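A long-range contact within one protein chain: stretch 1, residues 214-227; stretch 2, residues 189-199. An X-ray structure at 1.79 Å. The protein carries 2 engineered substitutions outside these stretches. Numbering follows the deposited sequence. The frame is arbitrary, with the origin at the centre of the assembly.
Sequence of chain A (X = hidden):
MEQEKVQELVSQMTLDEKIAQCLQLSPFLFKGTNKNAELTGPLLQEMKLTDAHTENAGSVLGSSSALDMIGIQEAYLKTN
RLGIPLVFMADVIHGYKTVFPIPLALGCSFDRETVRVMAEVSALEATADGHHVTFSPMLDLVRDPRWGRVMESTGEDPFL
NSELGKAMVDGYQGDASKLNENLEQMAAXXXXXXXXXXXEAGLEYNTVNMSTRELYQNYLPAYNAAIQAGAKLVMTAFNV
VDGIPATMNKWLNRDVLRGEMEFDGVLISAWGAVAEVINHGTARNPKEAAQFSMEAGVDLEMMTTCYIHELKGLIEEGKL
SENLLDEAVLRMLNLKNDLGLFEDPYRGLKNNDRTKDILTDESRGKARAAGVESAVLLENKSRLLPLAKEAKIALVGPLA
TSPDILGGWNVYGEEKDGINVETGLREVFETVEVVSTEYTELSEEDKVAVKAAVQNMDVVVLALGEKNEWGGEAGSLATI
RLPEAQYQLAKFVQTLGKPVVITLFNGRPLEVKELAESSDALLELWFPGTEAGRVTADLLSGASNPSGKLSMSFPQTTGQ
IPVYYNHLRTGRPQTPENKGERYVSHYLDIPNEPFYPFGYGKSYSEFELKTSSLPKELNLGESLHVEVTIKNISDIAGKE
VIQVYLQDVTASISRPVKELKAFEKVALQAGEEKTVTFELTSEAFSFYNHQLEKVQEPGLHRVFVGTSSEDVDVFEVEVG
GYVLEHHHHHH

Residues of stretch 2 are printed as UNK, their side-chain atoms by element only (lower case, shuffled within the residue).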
# COMPACT_ATOMS: atom_id res chain seq x y z
N GLU A 214 -11.08 9.53 0.50
CA GLU A 214 -11.04 8.21 -0.17
C GLU A 214 -11.94 7.17 0.57
O GLU A 214 -12.64 6.36 -0.04
CB GLU A 214 -9.61 7.65 -0.21
CG GLU A 214 -8.96 8.08 -1.50
CD GLU A 214 -9.68 7.54 -2.73
OE1 GLU A 214 -10.13 8.44 -3.59
OE2 GLU A 214 -9.77 6.28 -2.80
N LEU A 215 -11.94 7.24 1.88
CA LEU A 215 -12.92 6.44 2.67
C LEU A 215 -14.34 6.64 2.18
O LEU A 215 -15.08 5.71 1.79
CB LEU A 215 -12.77 6.78 4.16
CG LEU A 215 -13.76 6.01 5.06
CD1 LEU A 215 -13.43 4.53 5.14
CD2 LEU A 215 -13.54 6.62 6.45
N TYR A 216 -14.75 7.90 2.08
CA TYR A 216 -16.11 8.16 1.53
C TYR A 216 -16.29 7.74 0.08
O TYR A 216 -17.38 7.25 -0.32
CB TYR A 216 -16.46 9.65 1.63
CG TYR A 216 -17.00 10.11 2.98
CD1 TYR A 216 -16.20 10.46 4.00
CD2 TYR A 216 -18.40 10.11 3.22
CE1 TYR A 216 -16.71 10.84 5.23
CE2 TYR A 216 -18.90 10.49 4.44
CZ TYR A 216 -18.07 10.89 5.44
OH TYR A 216 -18.56 11.29 6.67
N GLN A 217 -15.26 8.03 -0.74
CA GLN A 217 -15.41 7.83 -2.18
C GLN A 217 -15.56 6.37 -2.59
O GLN A 217 -16.43 6.04 -3.42
CB GLN A 217 -14.16 8.39 -2.98
CG GLN A 217 -14.37 8.31 -4.46
CD GLN A 217 -15.51 9.21 -4.91
OE1 GLN A 217 -15.53 10.40 -4.62
NE2 GLN A 217 -16.43 8.66 -5.64
N ASN A 218 -14.73 5.52 -1.99
CA ASN A 218 -14.54 4.12 -2.42
C ASN A 218 -14.88 3.05 -1.36
O ASN A 218 -15.37 1.97 -1.69
CB ASN A 218 -13.16 3.93 -2.98
CG ASN A 218 -13.00 4.65 -4.33
OD1 ASN A 218 -13.83 4.54 -5.18
ND2 ASN A 218 -11.93 5.37 -4.49
N TYR A 219 -14.62 3.38 -0.10
CA TYR A 219 -14.64 2.33 0.94
C TYR A 219 -15.98 2.25 1.67
O TYR A 219 -16.33 1.18 2.18
CB TYR A 219 -13.49 2.56 1.94
CG TYR A 219 -12.22 2.11 1.32
CD1 TYR A 219 -11.54 2.92 0.47
CD2 TYR A 219 -11.74 0.79 1.50
CE1 TYR A 219 -10.42 2.47 -0.18
CE2 TYR A 219 -10.60 0.38 0.89
CZ TYR A 219 -9.94 1.24 0.06
OH TYR A 219 -8.83 0.78 -0.65
N LEU A 220 -16.72 3.36 1.75
CA LEU A 220 -18.02 3.35 2.44
C LEU A 220 -19.27 3.04 1.58
O LEU A 220 -20.27 2.58 2.14
CB LEU A 220 -18.24 4.66 3.18
CG LEU A 220 -17.27 5.03 4.30
CD1 LEU A 220 -17.66 6.39 4.92
CD2 LEU A 220 -17.39 3.97 5.33
N PRO A 221 -19.23 3.26 0.25
CA PRO A 221 -20.49 3.18 -0.46
C PRO A 221 -21.23 1.83 -0.35
O PRO A 221 -22.47 1.81 -0.25
CB PRO A 221 -20.07 3.41 -1.88
CG PRO A 221 -19.06 4.55 -1.73
CD PRO A 221 -18.20 3.99 -0.57
N ALA A 222 -20.54 0.70 -0.40
CA ALA A 222 -21.25 -0.56 -0.38
C ALA A 222 -21.93 -0.76 0.96
O ALA A 222 -23.10 -1.20 1.00
CB ALA A 222 -20.37 -1.75 -0.80
N TYR A 223 -21.27 -0.42 2.07
CA TYR A 223 -21.94 -0.52 3.41
C TYR A 223 -23.25 0.30 3.39
O TYR A 223 -24.32 -0.14 3.87
CB TYR A 223 -21.09 -0.06 4.59
CG TYR A 223 -19.70 -0.63 4.70
CD1 TYR A 223 -19.45 -2.01 4.78
CD2 TYR A 223 -18.63 0.21 4.68
CE1 TYR A 223 -18.14 -2.53 4.90
CE2 TYR A 223 -17.36 -0.31 4.75
CZ TYR A 223 -17.12 -1.68 4.86
OH TYR A 223 -15.79 -2.10 4.80
N ASN A 224 -23.10 1.52 2.91
CA ASN A 224 -24.19 2.45 2.92
C ASN A 224 -25.36 1.90 2.10
O ASN A 224 -26.52 2.03 2.49
CB ASN A 224 -23.76 3.84 2.42
CG ASN A 224 -24.92 4.79 2.40
OD1 ASN A 224 -25.47 5.09 3.43
ND2 ASN A 224 -25.40 5.12 1.23
N ALA A 225 -25.07 1.31 0.95
CA ALA A 225 -26.12 0.82 0.06
C ALA A 225 -26.89 -0.30 0.74
O ALA A 225 -28.11 -0.32 0.72
CB ALA A 225 -25.60 0.34 -1.25
N ALA A 226 -26.16 -1.17 1.44
CA ALA A 226 -26.84 -2.24 2.17
C ALA A 226 -27.67 -1.79 3.37
O ALA A 226 -28.72 -2.33 3.69
CB ALA A 226 -25.76 -3.26 2.58
N ILE A 227 -27.17 -0.78 4.04
CA ILE A 227 -27.83 -0.16 5.17
C ILE A 227 -29.12 0.50 4.67
O ILE A 227 -30.22 0.29 5.24
CB ILE A 227 -26.89 0.80 5.87
CG1 ILE A 227 -25.80 0.05 6.66
CG2 ILE A 227 -27.64 1.76 6.83
CD1 ILE A 227 -24.65 0.98 6.98
N UNK A 189 -26.48 -8.86 8.63
CA UNK A 189 -25.57 -8.03 9.32
C UNK A 189 -24.42 -7.67 8.36
O UNK A 189 -23.60 -8.50 8.00
c UNK A 189 -24.96 -8.75 10.51
s UNK A 189 -23.79 -7.83 11.48
N UNK A 190 -24.36 -6.40 8.01
CA UNK A 190 -23.31 -5.82 7.14
C UNK A 190 -22.01 -5.88 7.88
O UNK A 190 -21.99 -5.51 9.04
c UNK A 190 -23.70 -4.34 6.79
c UNK A 190 -22.56 -3.53 6.19
c UNK A 190 -24.85 -4.30 5.78
N UNK A 191 -20.90 -6.25 7.23
CA UNK A 191 -19.61 -6.23 7.91
C UNK A 191 -18.54 -5.87 6.82
O UNK A 191 -18.84 -5.99 5.60
c UNK A 191 -18.58 -11.19 7.57
n UNK A 191 -18.68 -12.44 8.31
c UNK A 191 -19.08 -8.71 7.66
c UNK A 191 -19.30 -7.57 8.62
c UNK A 191 -19.08 -10.04 8.39
N UNK A 192 -17.39 -5.38 7.23
CA UNK A 192 -16.95 -5.04 8.56
C UNK A 192 -16.74 -3.53 8.55
O UNK A 192 -15.93 -3.00 7.77
n UNK A 192 -15.34 -7.88 7.64
c UNK A 192 -15.45 -9.20 7.85
c UNK A 192 -15.60 -7.22 8.82
n UNK A 192 -15.71 -9.40 9.13
c UNK A 192 -15.81 -8.19 9.76
c UNK A 192 -15.58 -5.73 8.93
N UNK A 193 -17.45 -2.82 9.40
CA UNK A 193 -17.46 -1.36 9.33
C UNK A 193 -16.20 -0.83 10.00
O UNK A 193 -16.08 -0.97 11.22
c UNK A 193 -19.15 0.56 9.45
c UNK A 193 -19.30 2.94 9.81
c UNK A 193 -19.71 0.72 8.19
c UNK A 193 -20.09 1.98 7.72
c UNK A 193 -19.85 3.09 8.53
c UNK A 193 -18.93 1.68 10.25
c UNK A 193 -18.77 -0.80 9.96
N UNK A 194 -15.19 -0.26 9.29
CA UNK A 194 -15.11 -0.03 7.87
C UNK A 194 -13.71 -0.17 7.39
O UNK A 194 -12.80 0.03 8.16
c UNK A 194 -15.51 1.41 7.48
N UNK A 195 -13.59 -0.52 6.10
CA UNK A 195 -12.39 -0.37 5.29
C UNK A 195 -11.32 -1.44 5.63
O UNK A 195 -10.15 -1.29 5.34
c UNK A 195 -11.81 1.00 5.41
N UNK A 196 -11.79 -2.56 6.18
CA UNK A 196 -10.92 -3.61 6.66
C UNK A 196 -10.03 -4.21 5.53
O UNK A 196 -8.95 -4.72 5.78
o UNK A 196 -10.06 -9.52 9.58
c UNK A 196 -10.48 -8.34 9.02
c UNK A 196 -10.13 -6.03 8.52
c UNK A 196 -11.35 -5.93 7.88
c UNK A 196 -11.87 -4.68 7.29
c UNK A 196 -11.71 -8.21 8.46
c UNK A 196 -12.13 -7.06 7.82
c UNK A 196 -9.67 -7.24 9.07
N UNK A 197 -10.58 -4.27 4.32
CA UNK A 197 -9.89 -4.87 3.13
C UNK A 197 -8.62 -4.13 2.69
O UNK A 197 -7.86 -4.65 1.85
N UNK A 198 -8.37 -2.96 3.27
CA UNK A 198 -7.19 -2.16 2.95
C UNK A 198 -6.02 -2.50 3.88
O UNK A 198 -5.00 -1.84 3.87
c UNK A 198 -7.53 -0.66 2.98
N UNK A 199 -6.12 -3.61 4.63
CA UNK A 199 -5.05 -4.07 5.51
C UNK A 199 -3.69 -3.94 4.82
O UNK A 199 -3.46 -4.55 3.72
c UNK A 199 -5.27 -5.53 5.87

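Position 189 carries one carbon and then one sulfur, without further atoms, and lies out of reach of the helical stretch: this is Cys189. Position 190 has three carbons, one bearing the other two, a compact beta-branched fork directed toward stretch 1. One tip lies 3.7 Å from CD1 of Tyr223 and the other 3.5 Å from CB of Ala226; the residue is Val190, and those tips are CG1 and CG2. Where the helix offers only a methyl, the strand fills the space with a branch.

Position 191 has four carbons in a row ending in nitrogen. Its backbone O sits 3.6 Å from Tyr223 CE1, at the ring edge, while its CA-to-CB bond points away and its amine is bonded elsewhere in the structure; it is Lys191. Position 192 shows one carbon followed by a five-membered ring of three carbons and two nitrogens, also pointing away: His192, preceded by a cis peptide bond.

At position 193 one carbon leads to a ring of six carbons with no oxygen. Its CB sets off sideways, but the ring comes back to the helix, close to Tyr223 CD2 and Leu220 CD2, which makes it Phe193. Its CD1 is 3.7 Å from Tyr223 CD2, and its CE1 is 4.1 Å from Leu220 CD2. The two aromatic rings meet in an offset edge-to-face pair, the edge of Phe193 toward the face of Tyr223, with centroids 5.3 Å apart.

Position 194, after a second cis peptide bond, has a single carbon, and this CB lies 3.8 Å from Leu220 CD2 and 3.7 Å from Tyr223 CE2, hence Ala194. Position 195 again has one carbon, a CB packed 3.9 Å from both Leu215 CD1 and Tyr219 CD2, hence Ala195. Position 196 bears a six-carbon ring with one oxygen, Tyr196, whose end leads away. Position 197 has no side-chain atoms and is Gly197. Position 198 has one carbon, 3.9 Å from Tyr219 CE2: Ala198. Position 199, one carbon out of reach, is Ala199.

The contact is organized around Tyr223. The helical segment that carries it runs nearly antiparallel to the strand, at 158°, and Tyr223 projects toward it with chi1 in the m well. Apolar neighbors surround much of its ring, while its hydroxyl accepts a hydrogen bond from the backbone, Ala195 N to Tyr223 OH at 3.0 Å. That bond ties the helix to the turn just beyond the strand. The rule is one anchoring aromatic with a polar tip, and small methyls where Leu215, Tyr219 and Leu220 press close.

Stretch 2 (189-199) CVKHFAAYGAA
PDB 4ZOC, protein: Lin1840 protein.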